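Local coordinates for Peptide/nickel transport system substrate-binding protein (Listeria monocytogenes serotype 1/2a, PDB 5KZT), which binds peptides, probably outside the cell, and probably hands them to an ABC-type oligopeptide importer, as an OppA-type substrate-binding protein, at residues Asn238-Asp243 and Leu502-Ile507. Sequence-based numbering, arbitrary orientation.
Sequences NLYNTD and LQKDYI
Lys504 NZ is gripped from three directions at the C-terminal end of helix 233-241. It donates to the carbonyl oxygen of Tyr240, with NZ to O at 3.0 Å, and forms a salt bridge with Asp243, whose OD1 lies 3.1 Å from NZ, almost in line with the CG-OD1 bond. The third partner is the Tyr240 ring: NZ sits 3.9 Å from the ring centroid, a cation-pi contact over the face. Chi2 (-76°) turns the lysine CD, and the extended remainder (chi3 -175°) carries CE over that same face, chain and tyrosine running antiparallel. Leu502 packs the opposite face, its CB 3.6 Å from Tyr240 CZ and its CD1 against Tyr240 CE1, so the ring is sandwiched between Leu502 of strand 491-503 and Lys504, just beyond the strand's end. Tyr240 OH reaches on to Asp263 through a weak hydrogen bond. Asp243, with positive phi, is the C-prime residue of a Schellman motif, and its N also donates to Tyr240 O, from the carbonyl face opposite NZ. The contact thus fastens helix end to strand end and following turn, in a setting that would favour protonated Lys504 and offset the partial negative charge at the helix C-terminus.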
loop_
_atom_site.group_PDB
_atom_site.type_symbol
_atom_site.label_atom_id
_atom_site.label_comp_id
_atom_site.label_asym_id
_atom_site.label_seq_id
_atom_site.Cartn_x
_atom_site.Cartn_y
_atom_site.Cartn_z
ATOM N N ASN A 238 -15.111 21.824 -7.942
ATOM C CA ASN A 238 -15.876 22.355 -9.059
ATOM C C ASN A 238 -16.539 21.238 -9.889
ATOM O O ASN A 238 -17.671 21.378 -10.339
ATOM C CB ASN A 238 -14.991 23.221 -9.945
ATOM C CG ASN A 238 -15.709 23.692 -11.177
ATOM O OD1 ASN A 238 -16.623 24.507 -11.088
ATOM N ND2 ASN A 238 -15.336 23.160 -12.328
ATOM N N LEU A 239 -15.822 20.136 -10.093
ATOM C CA LEU A 239 -16.363 19.001 -10.840
ATOM C C LEU A 239 -17.527 18.346 -10.065
ATOM O O LEU A 239 -18.552 17.988 -10.657
ATOM C CB LEU A 239 -15.261 17.989 -11.138
ATOM C CG LEU A 239 -14.186 18.410 -12.148
ATOM C CD1 LEU A 239 -13.082 17.372 -12.188
ATOM C CD2 LEU A 239 -14.768 18.608 -13.546
ATOM N N TYR A 240 -17.375 18.240 -8.750
ATOM C CA TYR A 240 -18.421 17.730 -7.868
ATOM C C TYR A 240 -19.678 18.627 -7.895
ATOM O O TYR A 240 -20.787 18.127 -7.978
ATOM C CB TYR A 240 -17.880 17.611 -6.449
ATOM C CG TYR A 240 -18.832 17.023 -5.431
ATOM C CD1 TYR A 240 -19.716 17.825 -4.718
ATOM C CD2 TYR A 240 -18.821 15.653 -5.153
ATOM C CE1 TYR A 240 -20.582 17.286 -3.773
ATOM C CE2 TYR A 240 -19.685 15.104 -4.209
ATOM C CZ TYR A 240 -20.568 15.925 -3.538
ATOM O OH TYR A 240 -21.383 15.363 -2.592
ATOM N N ASN A 241 -19.482 19.942 -7.827
ATOM C CA ASN A 241 -20.602 20.902 -7.822
ATOM C C ASN A 241 -21.277 21.068 -9.162
ATOM O O ASN A 241 -22.392 21.587 -9.204
ATOM C CB ASN A 241 -20.120 22.280 -7.373
ATOM C CG ASN A 241 -19.702 22.305 -5.926
ATOM O OD1 ASN A 241 -20.221 21.566 -5.115
ATOM N ND2 ASN A 241 -18.760 23.170 -5.596
ATOM N N THR A 242 -20.595 20.690 -10.248
ATOM C CA THR A 242 -21.190 20.661 -11.588
ATOM C C THR A 242 -21.610 19.248 -12.000
ATOM O O THR A 242 -21.884 19.023 -13.165
ATOM C CB THR A 242 -20.266 21.311 -12.650
ATOM O OG1 THR A 242 -18.980 20.687 -12.652
ATOM C CG2 THR A 242 -20.102 22.775 -12.362
ATOM N N ASP A 243 -21.685 18.331 -11.028
ATOM C CA ASP A 243 -22.129 16.929 -11.209
ATOM C C ASP A 243 -21.321 16.093 -12.195
ATOM O O ASP A 243 -21.849 15.156 -12.785
ATOM C CB ASP A 243 -23.618 16.888 -11.572
ATOM C CG ASP A 243 -24.488 17.559 -10.521
ATOM O OD1 ASP A 243 -24.241 17.352 -9.313
ATOM O OD2 ASP A 243 -25.415 18.281 -10.891
ATOM N N LEU A 502 -16.130 15.009 -0.145
ATOM C CA LEU A 502 -17.559 15.150 -0.348
ATOM C C LEU A 502 -17.975 13.930 -1.135
ATOM O O LEU A 502 -17.273 13.533 -2.068
ATOM C CB LEU A 502 -17.920 16.420 -1.106
ATOM C CG LEU A 502 -17.739 17.763 -0.406
ATOM C CD1 LEU A 502 -18.420 18.847 -1.235
ATOM C CD2 LEU A 502 -18.299 17.767 1.011
ATOM N N GLN A 503 -19.099 13.324 -0.747
ATOM C CA GLN A 503 -19.601 12.110 -1.375
ATOM C C GLN A 503 -21.089 12.236 -1.602
ATOM O O GLN A 503 -21.820 12.440 -0.645
ATOM C CB GLN A 503 -19.335 10.914 -0.465
ATOM C CG GLN A 503 -19.719 9.573 -1.072
ATOM C CD GLN A 503 -19.348 8.407 -0.166
ATOM O OE1 GLN A 503 -18.174 8.176 0.115
ATOM N NE2 GLN A 503 -20.354 7.682 0.305
ATOM N N LYS A 504 -21.550 12.087 -2.847
ATOM C CA LYS A 504 -22.984 12.239 -3.125
ATOM C C LYS A 504 -23.795 11.216 -2.339
ATOM O O LYS A 504 -23.399 10.046 -2.230
ATOM C CB LYS A 504 -23.318 12.057 -4.598
ATOM C CG LYS A 504 -22.665 13.051 -5.530
ATOM C CD LYS A 504 -23.293 14.416 -5.528
ATOM C CE LYS A 504 -22.563 15.207 -6.609
ATOM N NZ LYS A 504 -22.957 16.612 -6.621
ATOM N N ASP A 505 -24.946 11.644 -1.825
ATOM C CA ASP A 505 -25.794 10.748 -1.035
ATOM C C ASP A 505 -26.309 9.501 -1.784
ATOM O O ASP A 505 -26.632 8.500 -1.150
ATOM C CB ASP A 505 -26.972 11.508 -0.372
ATOM C CG ASP A 505 -27.917 12.185 -1.372
ATOM O OD1 ASP A 505 -27.797 12.016 -2.605
ATOM O OD2 ASP A 505 -28.809 12.919 -0.894
ATOM N N TYR A 506 -26.370 9.570 -3.111
ATOM C CA TYR A 506 -26.849 8.466 -3.938
ATOM C C TYR A 506 -25.887 7.287 -4.156
ATOM O O TYR A 506 -26.303 6.262 -4.687
ATOM C CB TYR A 506 -27.395 8.969 -5.276
ATOM C CG TYR A 506 -26.491 9.831 -6.125
ATOM C CD1 TYR A 506 -25.378 9.303 -6.769
ATOM C CD2 TYR A 506 -26.791 11.175 -6.337
ATOM C CE1 TYR A 506 -24.582 10.098 -7.586
ATOM C CE2 TYR A 506 -26.000 11.981 -7.149
ATOM C CZ TYR A 506 -24.899 11.435 -7.771
ATOM O OH TYR A 506 -24.102 12.222 -8.567
ATOM N N ILE A 507 -24.632 7.406 -3.739
ATOM C CA ILE A 507 -23.716 6.259 -3.744
ATOM C C ILE A 507 -24.047 5.340 -2.553
ATOM O O ILE A 507 -23.928 5.761 -1.406
ATOM C CB ILE A 507 -22.240 6.698 -3.653
ATOM C CG1 ILE A 507 -21.842 7.580 -4.842
ATOM C CG2 ILE A 507 -21.316 5.495 -3.564
ATOM C CD1 ILE A 507 -20.482 8.246 -4.678
#